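Local coordinates for tetrapyrrole methylase family protein (Chlorobaculum tepidum, PDB 3HH1) that probably catalyses, as the full-length enzyme RsmI, the S-adenosylmethionine-dependent 2'-O-methylation of cytidine 1402 in 16S rRNA; this chain is its N-terminal part, at residues Leu8-Thr13 / Leu109-Val114; Asn17-Thr22 / Leu47-Ile52. One frame throughout, in Å; residues are numbered along the deposited sequence.

In the fold
Contact 1 joins strand 8-13 to strand 111-114, which is the last of the five parallel strands in this chain. Contact 2 lies at the surface, where the loop after strand 8-13 meets the C-terminal end of helix 40-49. Both segments of contact 2 fall in the chain between the two strands of contact 1. The centres of the two contacts are about 17 Å apart. They touch through selenomethionine Met21: its CE packs 4.0 Å from Thr13 CG2, and Val11 CG1 lies a little farther off. Both contacts belong to the tetrapyrrole methylase part of the protein. Contact 1 also borders the second subunit, while contact 2 meets no other chain of the assembly.

Contact 1 (Leu8-Thr13 / Leu109-Val114); sequences LYVVAT and LPVVPV
Strand 8-13 runs parallel to strand 111-114, with Leu8 beside Val111 and Val11 beside Val114, and their axes are 26° apart. Four backbone hydrogen bonds join them. Leu8 N donates to Pro110 O, and Val112 N donates to Leu8 O. Val10 N donates to Val112 O, and Val114 N reaches Val10 O at 2.7 Å. CA-H...O contacts reinforce this ladder, as from Val111 CA to Leu8 O at 3.3 Å.

Tyr9, Val11, Val112 and Val114 share one face of the sheet. The Tyr9 ring stands beside the Val112 side chain and points the same way, with CD1 3.9 Å from Val112 CB. The same CD1 meets Val114 CG2 at 3.8 Å. Tyr9 CG lies anti to the carbonyl carbon (chi1 -69°), which sets it beside the backbone N, and from there CD1 meets both valines. An alanine here would keep CB but would probably open a gap beside Val112 and Val114 where the ring had packed. Farther along, Val11 CG2 lies 4.1 Å from Val114 CB. Helix 23-31 covers this face through Ala25, Thr28 and Leu29.

On the opposite face, Val10 CG2 meets Val111 CG1 at 3.8 Å. Leu8 and Val111 pack there on Ala101 and Ala104 of helix 98-106. Ile93 of the second subunit packs on Val10, Val111 and Pro113.

Strand 8-13 also bonds to strand 82-87 on its other side. The helix-covered parallel sheet, with strand order 3-2-4-1-5, is consistent with the alpha/beta N-terminal domain of tetrapyrrole methylases.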
# COMPACT_ATOMS: atom_id res chain seq x y z
N LEU A 8 5.58 6.81 -11.64
CA LEU A 8 4.30 6.37 -11.14
C LEU A 8 4.04 7.10 -9.80
O LEU A 8 4.70 6.78 -8.77
CB LEU A 8 4.26 4.88 -10.94
CG LEU A 8 2.89 4.34 -10.52
CD1 LEU A 8 1.76 4.60 -11.64
CD2 LEU A 8 2.93 2.87 -10.16
N TYR A 9 3.13 8.07 -9.79
CA TYR A 9 2.73 8.75 -8.55
C TYR A 9 1.58 8.03 -7.90
O TYR A 9 0.59 7.77 -8.55
CB TYR A 9 2.28 10.19 -8.84
CG TYR A 9 3.42 11.08 -9.26
CD1 TYR A 9 4.36 11.50 -8.35
CD2 TYR A 9 3.57 11.45 -10.60
CE1 TYR A 9 5.41 12.28 -8.73
CE2 TYR A 9 4.62 12.22 -10.98
CZ TYR A 9 5.54 12.66 -10.05
OH TYR A 9 6.61 13.44 -10.44
N VAL A 10 1.73 7.64 -6.65
CA VAL A 10 0.67 6.98 -5.91
C VAL A 10 -0.02 8.06 -5.04
O VAL A 10 0.59 8.62 -4.11
CB VAL A 10 1.20 5.81 -5.07
CG1 VAL A 10 0.04 5.13 -4.40
CG2 VAL A 10 1.99 4.81 -5.97
N VAL A 11 -1.29 8.30 -5.35
CA VAL A 11 -2.06 9.37 -4.77
C VAL A 11 -3.19 8.78 -3.93
O VAL A 11 -4.07 8.08 -4.47
CB VAL A 11 -2.62 10.29 -5.87
CG1 VAL A 11 -3.31 11.49 -5.24
CG2 VAL A 11 -1.49 10.75 -6.84
N ALA A 12 -3.17 9.03 -2.62
CA ALA A 12 -4.20 8.53 -1.72
C ALA A 12 -5.38 9.50 -1.75
O ALA A 12 -5.17 10.69 -1.67
CB ALA A 12 -3.67 8.41 -0.28
N THR A 13 -6.61 8.99 -1.88
CA THR A 13 -7.76 9.87 -2.00
C THR A 13 -8.80 9.49 -0.97
O THR A 13 -9.08 8.32 -0.80
CB THR A 13 -8.38 9.89 -3.44
OG1 THR A 13 -8.79 8.57 -3.83
CG2 THR A 13 -7.35 10.40 -4.50
N LEU A 109 11.42 1.54 -12.64
CA LEU A 109 10.75 2.82 -12.82
C LEU A 109 10.39 3.42 -11.45
O LEU A 109 10.07 2.70 -10.52
CB LEU A 109 9.49 2.62 -13.68
CG LEU A 109 9.76 2.02 -15.07
CD1 LEU A 109 8.43 1.51 -15.71
CD2 LEU A 109 10.41 3.06 -15.98
N PRO A 110 10.46 4.75 -11.33
CA PRO A 110 10.26 5.43 -10.06
C PRO A 110 8.82 5.37 -9.58
O PRO A 110 7.90 5.49 -10.40
CB PRO A 110 10.64 6.88 -10.35
CG PRO A 110 11.00 6.98 -11.71
CD PRO A 110 10.90 5.67 -12.39
N VAL A 111 8.63 5.07 -8.30
CA VAL A 111 7.29 5.01 -7.70
C VAL A 111 7.34 5.97 -6.52
O VAL A 111 8.18 5.80 -5.63
CB VAL A 111 6.91 3.61 -7.24
CG1 VAL A 111 5.51 3.62 -6.57
CG2 VAL A 111 6.96 2.59 -8.46
N VAL A 112 6.49 6.99 -6.56
CA VAL A 112 6.56 8.11 -5.63
C VAL A 112 5.23 8.37 -4.97
O VAL A 112 4.22 8.60 -5.64
CB VAL A 112 7.00 9.39 -6.37
CG1 VAL A 112 6.96 10.64 -5.42
CG2 VAL A 112 8.37 9.17 -6.99
N PRO A 113 5.22 8.37 -3.63
CA PRO A 113 3.96 8.64 -2.94
C PRO A 113 3.62 10.13 -2.96
O PRO A 113 4.52 10.95 -2.85
CB PRO A 113 4.24 8.17 -1.51
CG PRO A 113 5.74 8.29 -1.33
CD PRO A 113 6.33 8.04 -2.70
N VAL A 114 2.34 10.46 -3.10
CA VAL A 114 1.90 11.84 -2.98
C VAL A 114 0.98 11.94 -1.76
O VAL A 114 -0.17 11.49 -1.85
CB VAL A 114 1.22 12.35 -4.24
CG1 VAL A 114 0.85 13.85 -4.06
CG2 VAL A 114 2.17 12.16 -5.37

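Contact 2 (Asn17-Thr22 / Leu47-Ile52); sequences NLDDMT and LKHFGI
Asp19 and His49 form the one hydrogen bond between the two segments. His49 NE2 donates to Asp19 OD1 at 2.7 Å, with an N-H...O angle of 151°. The donor comes from above the carboxylate plane, and the carboxylate and imidazole planes are 48° apart. His49 CG is anti to its backbone N (chi1 -180°), which sets CG out from the helix on the side of the 3-10 turn 18-20.

Leu18 covers one face of the imidazole. Its CB makes a CH-pi contact 4.1 Å from the ring centroid, and its CD1 lies 3.8 Å from His49 CG.

The Phe50 ring takes His49 CD2 over its centre, 3.6 Å above the ring plane. At the ring edge, Phe50 CZ meets Leu18 O at 3.2 Å. Met21 is selenomethionine, and its SE makes an oblique Met-aromatic contact, 3.8 Å from Phe50 CE2.

Farther out, Val26 touches both Met21 and Phe50, and Arg30 NH2 hydrogen-bonds to Phe50 O. Gly51, with positive phi, is the C-prime residue of the Schellman motif that ends helix 40-49.

Apolar and aromatic packing backs the polar bond at this surface. Asp19 may stabilise a protonated imidazole, since its carboxylate accepts from NE2.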
# COMPACT_ATOMS: atom_id res chain seq x y z
N ASN A 17 -14.95 14.86 1.73
CA ASN A 17 -14.11 16.03 1.99
C ASN A 17 -12.93 16.03 1.04
O ASN A 17 -11.79 16.25 1.45
CB ASN A 17 -13.63 16.06 3.43
CG ASN A 17 -14.68 16.52 4.38
OD1 ASN A 17 -15.73 17.04 3.96
ND2 ASN A 17 -14.43 16.35 5.68
N LEU A 18 -13.23 15.79 -0.23
CA LEU A 18 -12.23 15.81 -1.26
C LEU A 18 -11.48 17.14 -1.33
O LEU A 18 -10.33 17.17 -1.72
CB LEU A 18 -12.86 15.54 -2.61
CG LEU A 18 -13.39 14.13 -2.80
CD1 LEU A 18 -13.96 13.97 -4.19
CD2 LEU A 18 -12.28 13.09 -2.54
N ASP A 19 -12.16 18.24 -1.01
CA ASP A 19 -11.52 19.58 -1.11
C ASP A 19 -10.39 19.77 -0.10
O ASP A 19 -9.58 20.72 -0.23
CB ASP A 19 -12.56 20.69 -1.00
CG ASP A 19 -13.33 20.92 -2.31
OD1 ASP A 19 -12.95 20.39 -3.40
OD2 ASP A 19 -14.31 21.67 -2.24
N ASP A 20 -10.28 18.87 0.90
CA ASP A 20 -9.12 18.90 1.81
C ASP A 20 -7.84 18.23 1.27
O ASP A 20 -6.79 18.29 1.92
CB ASP A 20 -9.49 18.33 3.18
CG ASP A 20 -10.36 19.29 3.98
OD1 ASP A 20 -10.32 20.52 3.71
OD2 ASP A 20 -11.09 18.83 4.88
N MSE A 21 -7.93 17.61 0.10
CA MSE A 21 -6.73 17.11 -0.57
C MSE A 21 -5.79 18.26 -0.86
O MSE A 21 -6.25 19.38 -1.12
CB MSE A 21 -7.09 16.44 -1.88
CG MSE A 21 -7.82 15.14 -1.65
SE MSE A 21 -8.18 14.25 -3.38
CE MSE A 21 -6.42 14.25 -4.19
N THR A 22 -4.49 17.98 -0.83
CA THR A 22 -3.54 19.05 -1.15
C THR A 22 -3.56 19.45 -2.61
O THR A 22 -3.83 18.65 -3.54
CB THR A 22 -2.09 18.69 -0.75
OG1 THR A 22 -1.64 17.63 -1.61
CG2 THR A 22 -1.97 18.29 0.72
N LEU A 47 -12.62 12.86 -10.16
CA LEU A 47 -12.19 13.71 -11.25
C LEU A 47 -13.22 14.77 -11.62
O LEU A 47 -12.87 15.92 -11.80
CB LEU A 47 -11.80 12.87 -12.47
CG LEU A 47 -10.63 11.91 -12.20
CD1 LEU A 47 -10.34 11.06 -13.44
CD2 LEU A 47 -9.34 12.54 -11.65
N LYS A 48 -14.50 14.39 -11.71
CA LYS A 48 -15.56 15.32 -11.99
C LYS A 48 -15.59 16.40 -10.92
O LYS A 48 -15.75 17.57 -11.23
CB LYS A 48 -16.90 14.60 -12.05
CG LYS A 48 -18.11 15.50 -12.30
CD LYS A 48 -19.43 14.82 -11.95
CE LYS A 48 -20.18 14.31 -13.17
NZ LYS A 48 -21.59 13.94 -12.81
N HIS A 49 -15.42 16.01 -9.66
CA HIS A 49 -15.41 16.98 -8.57
C HIS A 49 -14.39 18.10 -8.76
O HIS A 49 -14.67 19.27 -8.43
CB HIS A 49 -15.09 16.25 -7.26
CG HIS A 49 -15.06 17.14 -6.07
ND1 HIS A 49 -16.20 17.47 -5.36
CD2 HIS A 49 -14.03 17.75 -5.44
CE1 HIS A 49 -15.87 18.25 -4.35
NE2 HIS A 49 -14.56 18.45 -4.38
N PHE A 50 -13.21 17.75 -9.25
CA PHE A 50 -12.15 18.76 -9.39
C PHE A 50 -12.11 19.35 -10.80
O PHE A 50 -11.18 20.11 -11.14
CB PHE A 50 -10.81 18.16 -9.06
CG PHE A 50 -10.63 17.85 -7.62
CD1 PHE A 50 -10.62 18.86 -6.68
CD2 PHE A 50 -10.40 16.57 -7.21
CE1 PHE A 50 -10.46 18.55 -5.34
CE2 PHE A 50 -10.20 16.27 -5.90
CZ PHE A 50 -10.22 17.28 -4.96
N GLY A 51 -13.09 19.00 -11.61
CA GLY A 51 -13.16 19.48 -12.99
C GLY A 51 -12.00 19.01 -13.86
O GLY A 51 -11.50 19.76 -14.71
N ILE A 52 -11.59 17.76 -13.66
CA ILE A 52 -10.53 17.14 -14.43
C ILE A 52 -11.25 16.40 -15.55
O ILE A 52 -11.94 15.41 -15.32
CB ILE A 52 -9.63 16.27 -13.51
CG1 ILE A 52 -8.92 17.18 -12.48
CG2 ILE A 52 -8.63 15.37 -14.33
CD1 ILE A 52 -8.21 16.42 -11.32